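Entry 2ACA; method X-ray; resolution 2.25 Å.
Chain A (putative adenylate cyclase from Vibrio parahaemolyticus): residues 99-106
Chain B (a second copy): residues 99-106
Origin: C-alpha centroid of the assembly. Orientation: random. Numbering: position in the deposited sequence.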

# COMPACT_ATOMS: atom_id res chain seq x y z
N MSE A 99 7.63 4.66 4.64
CA MSE A 99 7.01 3.88 5.71
C MSE A 99 7.77 2.58 5.98
O MSE A 99 7.94 2.20 7.14
CB MSE A 99 5.55 3.56 5.37
CG MSE A 99 4.61 4.75 5.50
SE MSE A 99 2.73 4.30 5.20
CE MSE A 99 2.80 4.38 3.27
N LEU A 100 8.23 1.90 4.93
CA LEU A 100 8.98 0.66 5.12
C LEU A 100 10.29 0.91 5.88
O LEU A 100 10.73 0.10 6.69
CB LEU A 100 9.28 -0.01 3.77
CG LEU A 100 8.14 -0.74 3.05
CD1 LEU A 100 8.67 -1.43 1.78
CD2 LEU A 100 7.53 -1.76 3.99
N GLU A 101 10.93 2.04 5.61
CA GLU A 101 12.18 2.35 6.31
C GLU A 101 11.86 2.65 7.77
O GLU A 101 12.57 2.22 8.68
CB GLU A 101 12.88 3.53 5.64
CG GLU A 101 13.13 3.27 4.17
CD GLU A 101 14.25 4.10 3.60
OE1 GLU A 101 15.39 3.96 4.09
OE2 GLU A 101 14.00 4.88 2.66
N ASN A 102 10.76 3.36 7.99
CA ASN A 102 10.34 3.69 9.34
C ASN A 102 10.00 2.37 10.05
O ASN A 102 10.15 2.24 11.27
CB ASN A 102 9.12 4.61 9.26
CG ASN A 102 8.82 5.31 10.59
OD1 ASN A 102 7.97 6.20 10.64
ND2 ASN A 102 9.49 4.90 11.65
N MSE A 103 9.58 1.37 9.28
CA MSE A 103 9.25 0.05 9.83
C MSE A 103 10.49 -0.79 10.07
O MSE A 103 10.40 -1.97 10.43
CB MSE A 103 8.27 -0.68 8.90
CG MSE A 103 6.82 -0.19 9.03
SE MSE A 103 5.69 -0.45 7.47
CE MSE A 103 5.27 -2.33 7.69
N GLY A 104 11.66 -0.19 9.87
CA GLY A 104 12.91 -0.90 10.09
C GLY A 104 13.49 -1.61 8.88
O GLY A 104 14.48 -2.33 9.02
N TYR A 105 12.90 -1.42 7.71
CA TYR A 105 13.40 -2.08 6.50
C TYR A 105 14.36 -1.19 5.71
O TYR A 105 14.29 0.03 5.79
CB TYR A 105 12.22 -2.47 5.61
CG TYR A 105 11.37 -3.57 6.18
CD1 TYR A 105 11.76 -4.91 6.07
CD2 TYR A 105 10.18 -3.29 6.86
CE1 TYR A 105 10.99 -5.94 6.62
CE2 TYR A 105 9.40 -4.31 7.42
CZ TYR A 105 9.82 -5.64 7.30
OH TYR A 105 9.06 -6.66 7.82
N GLU A 106 15.24 -1.81 4.94
CA GLU A 106 16.20 -1.09 4.11
C GLU A 106 16.32 -1.71 2.72
O GLU A 106 16.18 -2.93 2.56
CB GLU A 106 17.58 -1.06 4.78
CG GLU A 106 18.13 -2.43 5.14
CD GLU A 106 19.49 -2.36 5.82
OE1 GLU A 106 19.68 -1.48 6.70
OE2 GLU A 106 20.37 -3.18 5.49
N MSE B 99 -0.07 -9.60 3.79
CA MSE B 99 1.36 -9.31 3.63
C MSE B 99 2.00 -8.90 4.96
O MSE B 99 3.10 -9.35 5.28
CB MSE B 99 1.57 -8.24 2.56
CG MSE B 99 1.32 -8.74 1.14
SE MSE B 99 1.76 -7.44 -0.25
CE MSE B 99 0.12 -6.43 -0.18
N LEU B 100 1.33 -8.06 5.74
CA LEU B 100 1.88 -7.66 7.05
C LEU B 100 2.03 -8.88 7.95
O LEU B 100 2.95 -8.98 8.75
CB LEU B 100 0.98 -6.63 7.74
CG LEU B 100 0.91 -5.24 7.10
CD1 LEU B 100 0.11 -4.29 8.01
CD2 LEU B 100 2.32 -4.70 6.90
N GLU B 101 1.11 -9.82 7.79
CA GLU B 101 1.13 -11.07 8.57
C GLU B 101 2.37 -11.87 8.17
O GLU B 101 3.11 -12.39 9.01
CB GLU B 101 -0.12 -11.89 8.24
CG GLU B 101 -0.71 -12.67 9.38
CD GLU B 101 -1.75 -11.87 10.14
OE1 GLU B 101 -1.38 -10.89 10.82
OE2 GLU B 101 -2.95 -12.21 10.04
N ASN B 102 2.59 -11.97 6.86
CA ASN B 102 3.73 -12.71 6.32
C ASN B 102 5.03 -12.04 6.76
O ASN B 102 6.05 -12.70 6.97
CB ASN B 102 3.63 -12.74 4.79
CG ASN B 102 4.38 -13.90 4.17
OD1 ASN B 102 4.30 -14.11 2.96
ND2 ASN B 102 5.09 -14.67 4.98
N MSE B 103 4.99 -10.72 6.91
CA MSE B 103 6.16 -9.96 7.32
C MSE B 103 6.44 -10.01 8.82
O MSE B 103 7.40 -9.40 9.30
CB MSE B 103 6.01 -8.51 6.85
CG MSE B 103 6.03 -8.36 5.35
SE MSE B 103 5.30 -6.70 4.73
CE MSE B 103 6.55 -5.47 5.55
N GLY B 104 5.61 -10.73 9.56
CA GLY B 104 5.84 -10.86 11.00
C GLY B 104 4.99 -10.01 11.94
O GLY B 104 5.26 -9.96 13.14
N TYR B 105 3.98 -9.35 11.41
CA TYR B 105 3.13 -8.51 12.25
C TYR B 105 1.82 -9.23 12.54
O TYR B 105 1.47 -10.21 11.87
CB TYR B 105 2.81 -7.19 11.54
CG TYR B 105 4.02 -6.32 11.24
CD1 TYR B 105 4.60 -5.52 12.23
CD2 TYR B 105 4.59 -6.32 9.96
CE1 TYR B 105 5.73 -4.74 11.95
CE2 TYR B 105 5.72 -5.54 9.68
CZ TYR B 105 6.28 -4.76 10.68
OH TYR B 105 7.39 -4.01 10.39
N GLU B 106 1.11 -8.74 13.55
CA GLU B 106 -0.17 -9.30 13.94
C GLU B 106 -1.06 -8.13 14.35
O GLU B 106 -0.58 -7.04 14.69
CB GLU B 106 -0.02 -10.25 15.13
CG GLU B 106 0.50 -9.58 16.39
CD GLU B 106 0.72 -10.54 17.54
OE1 GLU B 106 1.42 -11.56 17.35
OE2 GLU B 106 0.21 -10.27 18.65
O HOH W 1 8.57 -2.83 12.51
O HOH W 2 10.06 -8.93 8.37

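The two copies meet through the same short segment, the end of a helix and the turn that follows it, and the contacts repeat almost exactly with the chains exchanged. The backbones stay well apart: the closest pair of CA atoms, those of Y105(A) and M103(B), lies 10.7 Å apart, so side chains must span the gap. Together the two stretches bury 234 Å², nearly all of it contributed by M103 and Y105 of each chain.

Each helix runs through N102 and ends in a similar turn, though M103(A) already leaves helical angles whereas in chain B the first to do so is G104(B). In chain A, G104(A) N bonds to E101(A) O at 2.8 Å and Y105(A) N reaches back to L100(A) O at 2.8 Å; in chain B, Y105(B) N bonds to L100(B) O at 2.9 Å, and G104(B) carries the positive phi of a Schellman motif. At the backbone angles of either glycine a CB would be jammed against the carbonyl O of the preceding residue, so the tight turn calls for glycine. The turn leaves M103 and Y105 on the two sides of G104, both with CA-to-CB directed toward the partner chain.

The selenomethionines M103(A) and M103(B) supply the central bumps. Their side chains extend until the terminal methyls meet, CE of M103(A) lying 4.0 Å from CE of M103(B). Each methyl also enters a hollow lined by a leucine and a tyrosine of the opposing chain. M103(A) CE sits 3.9 Å from L100(B) CD2 and 3.8 Å from Y105(B) CE2; reciprocally, M103(B) CE lies 4.1 Å from L100(A) CD2 and 3.6 Å from Y105(A) CE2. The CA-to-CB bond of each L100 points sideways relative to the other stretch, yet the end of its side chain comes nearer and forms one wall of the pocket. The methyls approach the tyrosine rings obliquely, and the packing is apolar van der Waals contact.

The two tyrosines also touch each other, with Y105(A) CE2 3.6 Å from Y105(B) OH, while their CE2 atoms are 4.5 Å apart. Each hydroxyl extends past the methyl cluster toward the M103 carbonyl across the interface, but stops short: Y105(A) OH is 3.5 Å from M103(B) O, and Y105(B) OH is 3.6 Å from M103(A) O. No direct hydrogen bond crosses between the stretches. Water completes the polar link instead. Water 1 donates to M103(A) O at 2.9 Å and hydrogen-bonds Y105(B) OH at 2.7 Å; water 2 donates to M103(B) O at 2.9 Å and bonds Y105(A) OH at 2.5 Å. An apolar centre of interlocked methyls is thus accompanied by two matching water bridges.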